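Local coordinates for esterase (Pelagibacterium halotolerans, PDB 5DWD), which probably hydrolyses carboxylic ester bonds, as a carboxylesterase of the alpha/beta-hydrolase superfamily, at residues 80-83 with 89-92; 213-218 with 229-234; 34-39 with 63-68. All coordinates share one frame; numbering follows the deposited sequence.

Contact 1: 80-83 with 89-92; sequences HVCG and YEWF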
loop_
_atom_site.group_PDB
_atom_site.type_symbol
_atom_site.label_atom_id
_atom_site.label_comp_id
_atom_site.label_asym_id
_atom_site.label_seq_id
_atom_site.Cartn_x
_atom_site.Cartn_y
_atom_site.Cartn_z
ATOM N N HIS B 80 13.826 -8.793 26.190
ATOM C CA HIS B 80 13.792 -9.001 27.624
ATOM C C HIS B 80 13.497 -10.450 27.949
ATOM O O HIS B 80 12.685 -11.106 27.275
ATOM C CB HIS B 80 12.617 -8.208 28.136
ATOM C CG HIS B 80 12.602 -6.776 27.706
ATOM N ND1 HIS B 80 13.485 -5.839 28.203
ATOM C CD2 HIS B 80 11.810 -6.118 26.819
ATOM C CE1 HIS B 80 13.243 -4.663 27.640
ATOM N NE2 HIS B 80 12.225 -4.804 26.807
ATOM N N VAL B 81 14.051 -10.964 29.041
ATOM C CA VAL B 81 13.637 -12.263 29.556
ATOM C C VAL B 81 12.175 -12.191 29.934
ATOM O O VAL B 81 11.655 -11.203 30.505
ATOM C CB VAL B 81 14.505 -12.675 30.765
ATOM C CG1 VAL B 81 14.009 -13.926 31.451
ATOM C CG2 VAL B 81 15.965 -12.815 30.328
ATOM N N CYS B 82 11.466 -13.267 29.635
ATOM C CA CYS B 82 10.048 -13.330 29.923
ATOM C C CYS B 82 9.785 -13.454 31.421
ATOM O O CYS B 82 10.316 -14.373 32.077
ATOM C CB CYS B 82 9.422 -14.519 29.215
ATOM S SG CYS B 82 7.662 -14.747 29.575
ATOM N N GLY B 83 9.005 -12.527 31.960
ATOM C CA GLY B 83 8.734 -12.564 33.429
ATOM C C GLY B 83 8.101 -13.844 33.953
ATOM O O GLY B 83 8.322 -14.202 35.158
ATOM N N TYR B 89 11.590 -15.315 26.187
ATOM C CA TYR B 89 11.684 -13.873 26.040
ATOM C C TYR B 89 10.316 -13.209 25.917
ATOM O O TYR B 89 9.305 -13.886 25.572
ATOM C CB TYR B 89 12.524 -13.544 24.787
ATOM C CG TYR B 89 13.936 -14.079 24.870
ATOM C CD1 TYR B 89 14.915 -13.466 25.646
ATOM C CD2 TYR B 89 14.220 -15.318 24.280
ATOM C CE1 TYR B 89 16.202 -14.008 25.697
ATOM C CE2 TYR B 89 15.498 -15.882 24.331
ATOM C CZ TYR B 89 16.469 -15.220 25.071
ATOM O OH TYR B 89 17.700 -15.750 25.173
ATOM N N GLU B 90 10.261 -11.906 26.165
ATOM C CA GLU B 90 9.063 -11.110 25.983
ATOM C C GLU B 90 9.373 -9.834 25.257
ATOM O O GLU B 90 10.492 -9.268 25.452
ATOM C CB GLU B 90 8.360 -10.797 27.344
ATOM C CG GLU B 90 9.252 -9.956 28.285
ATOM C CD GLU B 90 8.725 -9.742 29.683
ATOM O OE1 GLU B 90 8.021 -10.636 30.192
ATOM O OE2 GLU B 90 9.051 -8.630 30.262
ATOM N N TRP B 91 8.463 -9.377 24.389
ATOM C CA TRP B 91 8.611 -8.081 23.773
ATOM C C TRP B 91 8.343 -7.006 24.831
ATOM O O TRP B 91 8.890 -5.893 24.777
ATOM C CB TRP B 91 7.676 -7.926 22.529
ATOM C CG TRP B 91 8.039 -8.852 21.468
ATOM C CD1 TRP B 91 7.490 -10.111 21.208
ATOM C CD2 TRP B 91 9.136 -8.693 20.563
ATOM N NE1 TRP B 91 8.215 -10.680 20.210
ATOM C CE2 TRP B 91 9.223 -9.870 19.803
ATOM C CE3 TRP B 91 10.068 -7.669 20.343
ATOM C CZ2 TRP B 91 10.200 -10.063 18.831
ATOM C CZ3 TRP B 91 11.051 -7.863 19.361
ATOM C CH2 TRP B 91 11.102 -9.047 18.618
ATOM N N PHE B 92 7.437 -7.321 25.741
ATOM C CA PHE B 92 7.041 -6.423 26.827
ATOM C C PHE B 92 6.369 -7.242 27.901
ATOM O O PHE B 92 5.893 -8.354 27.621
ATOM C CB PHE B 92 6.162 -5.250 26.372
ATOM C CG PHE B 92 4.934 -5.659 25.560
ATOM C CD1 PHE B 92 3.739 -6.033 26.190
ATOM C CD2 PHE B 92 4.932 -5.612 24.166
ATOM C CE1 PHE B 92 2.607 -6.375 25.467
ATOM C CE2 PHE B 92 3.807 -5.943 23.445
ATOM C CZ PHE B 92 2.639 -6.285 24.119
HETATM O O HOH W 1 9.357 -3.507 25.986
#

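Contact 2: 213-218 with 229-234; sequences RLHISQ and LDTATA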
loop_
_atom_site.group_PDB
_atom_site.type_symbol
_atom_site.label_atom_id
_atom_site.label_comp_id
_atom_site.label_asym_id
_atom_site.label_seq_id
_atom_site.Cartn_x
_atom_site.Cartn_y
_atom_site.Cartn_z
ATOM N N ARG B 213 -6.829 -8.812 4.884
ATOM C CA ARG B 213 -7.636 -10.014 4.766
ATOM C C ARG B 213 -7.602 -10.746 6.083
ATOM O O ARG B 213 -6.593 -10.697 6.787
ATOM C CB ARG B 213 -6.987 -10.976 3.821
ATOM C CG ARG B 213 -6.752 -10.446 2.463
ATOM C CD ARG B 213 -5.795 -11.437 1.847
ATOM N NE ARG B 213 -5.324 -10.858 0.629
ATOM C CZ ARG B 213 -4.848 -11.553 -0.372
ATOM N NH1 ARG B 213 -4.805 -12.887 -0.338
ATOM N NH2 ARG B 213 -4.488 -10.881 -1.452
ATOM N N LEU B 214 -8.592 -11.624 6.269
ATOM C CA LEU B 214 -8.697 -12.419 7.495
ATOM C C LEU B 214 -9.067 -13.850 7.177
ATOM O O LEU B 214 -9.993 -14.087 6.379
ATOM C CB LEU B 214 -9.766 -11.820 8.448
ATOM C CG LEU B 214 -10.283 -12.628 9.658
ATOM C CD1 LEU B 214 -9.199 -12.818 10.682
ATOM C CD2 LEU B 214 -11.442 -11.894 10.312
ATOM N N HIS B 215 -8.356 -14.795 7.798
ATOM C CA HIS B 215 -8.615 -16.168 7.706
ATOM C C HIS B 215 -8.789 -16.710 9.101
ATOM O O HIS B 215 -7.872 -16.656 9.916
ATOM C CB HIS B 215 -7.509 -16.907 6.986
ATOM C CG HIS B 215 -7.688 -18.369 6.976
ATOM N ND1 HIS B 215 -8.481 -18.993 6.036
ATOM C CD2 HIS B 215 -7.275 -19.331 7.824
ATOM C CE1 HIS B 215 -8.517 -20.289 6.293
ATOM N NE2 HIS B 215 -7.781 -20.528 7.358
ATOM N N ILE B 216 -9.998 -17.242 9.404
ATOM C CA ILE B 216 -10.216 -17.939 10.674
ATOM C C ILE B 216 -9.964 -19.425 10.535
ATOM O O ILE B 216 -10.506 -20.087 9.611
ATOM C CB ILE B 216 -11.677 -17.697 11.145
ATOM C CG1 ILE B 216 -11.992 -16.228 11.258
ATOM C CG2 ILE B 216 -11.954 -18.433 12.452
ATOM C CD1 ILE B 216 -11.277 -15.463 12.282
ATOM N N SER B 217 -9.164 -19.969 11.452
ATOM C CA SER B 217 -8.844 -21.391 11.520
ATOM C C SER B 217 -9.882 -21.950 12.443
ATOM O O SER B 217 -9.767 -21.866 13.631
ATOM C CB SER B 217 -7.427 -21.633 12.042
ATOM O OG SER B 217 -6.436 -21.167 11.130
ATOM N N GLN B 218 -10.907 -22.602 11.860
ATOM C CA GLN B 218 -12.011 -23.165 12.625
ATOM C C GLN B 218 -11.517 -24.355 13.464
ATOM O O GLN B 218 -10.788 -25.196 12.987
ATOM C CB GLN B 218 -13.114 -23.644 11.651
ATOM N N LEU B 229 -1.419 -22.092 8.288
ATOM C CA LEU B 229 -0.124 -22.221 7.637
ATOM C C LEU B 229 -0.242 -22.279 6.103
ATOM O O LEU B 229 0.384 -21.511 5.391
ATOM C CB LEU B 229 0.542 -23.472 8.148
ATOM C CG LEU B 229 1.965 -23.726 7.667
ATOM C CD1 LEU B 229 2.800 -22.484 7.965
ATOM C CD2 LEU B 229 2.618 -24.974 8.275
ATOM N N ASP B 230 -1.153 -23.118 5.611
ATOM C CA ASP B 230 -1.452 -23.108 4.182
ATOM C C ASP B 230 -1.956 -21.782 3.606
ATOM O O ASP B 230 -1.472 -21.362 2.516
ATOM C CB ASP B 230 -2.443 -24.234 3.880
ATOM C CG ASP B 230 -1.844 -25.669 4.205
ATOM O OD1 ASP B 230 -0.598 -25.818 4.382
ATOM O OD2 ASP B 230 -2.633 -26.607 4.248
ATOM N N THR B 231 -2.846 -21.092 4.316
ATOM C CA THR B 231 -3.332 -19.753 3.921
ATOM C C THR B 231 -2.107 -18.784 3.799
ATOM O O THR B 231 -2.002 -18.052 2.813
ATOM C CB THR B 231 -4.397 -19.235 4.864
ATOM O OG1 THR B 231 -5.552 -20.127 4.806
ATOM C CG2 THR B 231 -4.774 -17.835 4.545
ATOM N N ALA B 232 -1.242 -18.785 4.809
ATOM C CA ALA B 232 -0.039 -17.950 4.815
ATOM C C ALA B 232 0.926 -18.263 3.678
ATOM O O ALA B 232 1.427 -17.382 3.036
ATOM C CB ALA B 232 0.707 -17.978 6.163
ATOM N N THR B 233 1.108 -19.529 3.400
ATOM C CA THR B 233 2.014 -19.976 2.331
ATOM C C THR B 233 1.492 -19.513 0.975
ATOM O O THR B 233 2.211 -18.961 0.161
ATOM C CB THR B 233 2.212 -21.520 2.334
ATOM O OG1 THR B 233 2.683 -21.961 3.601
ATOM C CG2 THR B 233 3.223 -21.935 1.270
ATOM N N ALA B 234 0.205 -19.665 0.751
ATOM C CA ALA B 234 -0.384 -19.159 -0.464
ATOM C C ALA B 234 -0.284 -17.666 -0.619
ATOM O O ALA B 234 -0.107 -17.178 -1.724
ATOM C CB ALA B 234 -1.790 -19.665 -0.607
#

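Contact 3: 34-39 with 63-68; sequences PAVSGA and FWRDSF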
loop_
_atom_site.group_PDB
_atom_site.type_symbol
_atom_site.label_atom_id
_atom_site.label_comp_id
_atom_site.label_asym_id
_atom_site.label_seq_id
_atom_site.Cartn_x
_atom_site.Cartn_y
_atom_site.Cartn_z
ATOM N N PRO B 34 19.946 -18.476 5.774
ATOM C CA PRO B 34 20.175 -17.771 4.525
ATOM C C PRO B 34 19.370 -18.343 3.357
ATOM O O PRO B 34 18.845 -19.433 3.457
ATOM C CB PRO B 34 21.698 -17.931 4.325
ATOM C CG PRO B 34 22.127 -19.002 5.229
ATOM C CD PRO B 34 21.083 -19.273 6.248
ATOM N N ALA B 35 19.209 -17.606 2.273
ATOM C CA ALA B 35 18.434 -18.021 1.125
ATOM C C ALA B 35 19.086 -19.293 0.539
ATOM O O ALA B 35 20.305 -19.340 0.424
ATOM C CB ALA B 35 18.411 -16.924 0.094
ATOM N N VAL B 36 18.270 -20.283 0.280
ATOM C CA VAL B 36 18.676 -21.587 -0.216
ATOM C C VAL B 36 19.484 -21.404 -1.483
ATOM O O VAL B 36 20.505 -22.056 -1.659
ATOM C CB VAL B 36 17.434 -22.466 -0.517
ATOM C CG1 VAL B 36 17.775 -23.633 -1.481
ATOM C CG2 VAL B 36 16.866 -22.973 0.773
ATOM N N SER B 37 19.035 -20.501 -2.347
ATOM C CA SER B 37 19.680 -20.225 -3.615
ATOM C C SER B 37 21.074 -19.584 -3.510
ATOM O O SER B 37 21.793 -19.512 -4.509
ATOM C CB SER B 37 18.808 -19.282 -4.426
ATOM O OG SER B 37 18.915 -17.936 -3.928
ATOM N N GLY B 38 21.461 -19.091 -2.345
ATOM C CA GLY B 38 22.672 -18.309 -2.216
ATOM C C GLY B 38 22.592 -16.797 -2.389
ATOM O O GLY B 38 23.566 -16.073 -2.119
ATOM N N ALA B 39 21.484 -16.254 -2.857
ATOM C CA ALA B 39 21.420 -14.776 -2.955
ATOM C C ALA B 39 19.998 -14.299 -2.681
ATOM O O ALA B 39 19.081 -14.484 -3.506
ATOM C CB ALA B 39 21.893 -14.297 -4.303
ATOM N N PHE B 63 10.322 -24.472 7.212
ATOM C CA PHE B 63 9.203 -25.012 6.420
ATOM C C PHE B 63 9.069 -24.200 5.130
ATOM O O PHE B 63 8.875 -24.749 4.049
ATOM C CB PHE B 63 7.922 -24.969 7.241
ATOM C CG PHE B 63 6.691 -25.326 6.499
ATOM C CD1 PHE B 63 6.331 -26.640 6.322
ATOM C CD2 PHE B 63 5.882 -24.345 5.959
ATOM C CE1 PHE B 63 5.201 -26.962 5.605
ATOM C CE2 PHE B 63 4.742 -24.660 5.244
ATOM C CZ PHE B 63 4.405 -25.985 5.064
ATOM N N TRP B 64 9.167 -22.875 5.251
ATOM C CA TRP B 64 8.879 -22.029 4.131
ATOM C C TRP B 64 10.080 -21.963 3.189
ATOM O O TRP B 64 9.899 -21.667 2.012
ATOM C CB TRP B 64 8.527 -20.598 4.590
ATOM C CG TRP B 64 7.107 -20.472 4.929
ATOM C CD1 TRP B 64 6.089 -21.136 4.415
ATOM C CD2 TRP B 64 6.549 -19.495 5.797
ATOM N NE1 TRP B 64 4.935 -20.709 4.885
ATOM C CE2 TRP B 64 5.167 -19.669 5.753
ATOM C CE3 TRP B 64 7.087 -18.514 6.618
ATOM C CZ2 TRP B 64 4.289 -18.956 6.553
ATOM C CZ3 TRP B 64 6.214 -17.778 7.414
ATOM C CH2 TRP B 64 4.822 -17.996 7.355
ATOM N N ARG B 65 11.279 -22.190 3.684
ATOM C CA ARG B 65 12.475 -22.073 2.779
ATOM C C ARG B 65 12.377 -23.140 1.657
ATOM O O ARG B 65 12.883 -22.891 0.534
ATOM C CB ARG B 65 13.813 -22.115 3.520
ATOM C CG ARG B 65 14.176 -23.486 3.997
ATOM C CD ARG B 65 15.434 -23.548 4.845
ATOM N NE ARG B 65 16.548 -22.671 4.495
ATOM C CZ ARG B 65 17.795 -22.857 4.935
ATOM N NH1 ARG B 65 18.097 -23.896 5.756
ATOM N NH2 ARG B 65 18.768 -22.008 4.553
ATOM N N ASP B 66 11.688 -24.265 1.890
ATOM C CA ASP B 66 11.432 -25.246 0.806
ATOM C C ASP B 66 10.627 -24.674 -0.373
ATOM O O ASP B 66 10.806 -25.113 -1.517
ATOM C CB ASP B 66 10.715 -26.490 1.347
ATOM C CG ASP B 66 11.612 -27.328 2.250
ATOM O OD1 ASP B 66 12.871 -27.209 2.244
ATOM O OD2 ASP B 66 11.029 -28.162 2.934
ATOM N N SER B 67 9.721 -23.724 -0.103
ATOM C CA SER B 67 8.908 -23.090 -1.101
ATOM C C SER B 67 9.446 -21.814 -1.666
ATOM O O SER B 67 9.055 -21.459 -2.759
ATOM C CB SER B 67 7.474 -22.831 -0.597
ATOM O OG SER B 67 6.860 -24.054 -0.270
ATOM N N PHE B 68 10.363 -21.157 -0.975
ATOM C CA PHE B 68 10.814 -19.794 -1.247
ATOM C C PHE B 68 12.307 -19.749 -1.214
ATOM O O PHE B 68 12.976 -19.318 -0.274
ATOM C CB PHE B 68 10.148 -18.812 -0.225
ATOM C CG PHE B 68 8.680 -18.869 -0.269
ATOM C CD1 PHE B 68 8.027 -18.502 -1.386
ATOM C CD2 PHE B 68 7.936 -19.360 0.759
ATOM C CE1 PHE B 68 6.675 -18.647 -1.480
ATOM C CE2 PHE B 68 6.569 -19.487 0.666
ATOM C CZ PHE B 68 5.937 -19.105 -0.437
HETATM O O HOH W 2 16.153 -20.172 3.851
HETATM O O HOH W 3 15.380 -19.703 1.206
#

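Contact 1: 80-83 with 89-92
Glu90 holds His80 and Gly83 with two different groups, its backbone and its carboxylate. The bond from Glu90 N to His80 O is 2.8 Å long and fairly straight at 163°, whereas the return bond from His80 N to Glu90 O is weak at 3.4 Å. Beyond them Gly83 N meets Glu90 OE1 at 2.8 Å in an almost straight bond (172°), the N-H arriving from above the carboxylate plane. Glu90 CG lies between the backbone N and the carbonyl carbon (chi1 63°); from there the extended chain stands across the partner strand, bringing Glu90 CD to 3.4 Å from Val81 O. On the same face of this antiparallel hairpin, Trp91 O lies in the His80 ring plane, 3.6 Å from His80 CD2, and a water donates to Trp91 O and is also hydrogen-bonded to His80 NE2.

Farther out, Gln140 OE1 accepts from Trp91 N and His48 O from Trp91 NE1. Tyr50, on which Cys82 and Glu90 pack, lines the pocket of a bound glycol ether, probably a crystallisation additive. The Gly83 N-H would probably stabilise a negative charge on the buried carboxylate, while the nearby Val81 carbonyl oxygen would work against it.

Contact 2: 213-218 with 229-234
Strand 212-217, the outermost strand at one end of the central sheet, meets helix 226-239 where the ring of His215 lies against Thr231. The hydroxyl sits squarely over one face of the imidazole: Thr231 OG1 is 3.2 Å above the ring plane and over its centre, with His215 CE1 the nearest ring atom at 3.3 Å. Behind it the threonine's carbon skeleton follows, CB standing 4.1 Å from the ring centroid and only 13° off the normal in a CH-pi contact. The methyl lies over the root of the side chain, Thr231 CG2 being 3.8 Å from His215 CB. With CG anti to the backbone N (chi1 175°), the imidazole reaches from the strand to the helix.

Strand, connecting loop and helix form the C-terminal end of the alpha/beta-hydrolase fold, and the loop carries His222, probably the histidine of a Ser139-His222-Asp190 triad. Asp227, one helical turn before Thr231, serves both partners: its OD2 binds His215 NE2 and also Ser217 OG, while its carbonyl oxygen takes the Thr231 hydroxyl. With an alanine here instead of the histidine, the Thr231 hydroxyl would probably lose the ring face beneath it, and Asp227 OD2 its bond to the imidazole. Towards the start of the strand, Arg213 NH1 makes a salt bridge with Glu238, farther along the same helix.

Contact 3: 34-39 with 63-68
Arg65 reaches Pro34 and Val36 from the tail of helix 54-65, and the two residues before it face helix 226-239. Phe63 packs on Leu229 of that helix. Trp64 lies against its Ala232 and Leu236, and Trp64 NE1 is hydrogen-bonded to Thr233 OG1.

Arg65 carries the contact. Its CG stands between the backbone N and the carbonyl carbon (chi1 74°), and a bend at chi3 (-37°) swings the guanidinium group toward the proline. Arg65 NH2 donates to Pro34 O at 2.8 Å; the acceptor lies in the guanidinium plane, and the donor in the carbonyl plane. A water accepts from Arg65 NE at 2.6 Å and lies 2.8 Å from Pro34 O, so the carbonyl is approached both directly and through solvent. Obliquely to the guanidinium, Val36 CG2 rests 3.7 Å from Arg65 NE, while NH1 is held by Gln62 OE1, back in the helix.

The partner segment belongs to the loop between strands 32-33 and 42-47 at the surface of the fold. It folds into a type I beta turn, Gly38 N bonding Ala35 O at 3.0 Å, and an ST turn overlaps its end, Ser37 OG accepting from Ala39 N. Gly38 has a positive phi (90°), where a CB would jam against the preceding carbonyl oxygen.

Farther on, Ser67 N bonds Trp64 O at 3.0 Å. Phe68 sends its ring away from the loop, onto Leu236 and Leu240. Its backbone faces the turn instead: a second water accepts from Val36 N at 3.1 Å and lies 2.8 Å from Phe68 O.

In the fold
From the N terminus, contact 3 comes first: it pins the loop after strand 32-33 to the end of helix 54-65, closing a long excursion that includes strand 42-47. Contact 1 follows as a tight hairpin, a small two-stranded sheet apart from the central one. Contact 2 closes last, joining outermost strand 212-217 to the C-terminal helix. The three lie in series, with no nesting or crossing. Contacts 1 and 2 sit on opposite sides of the chain's centre, their centres about 27 Å apart. Contacts 2 and 3 touch, since helices 54-65 and 226-239 pack together; contact 1 stays about 14 Å from contact 3 at the nearest atoms.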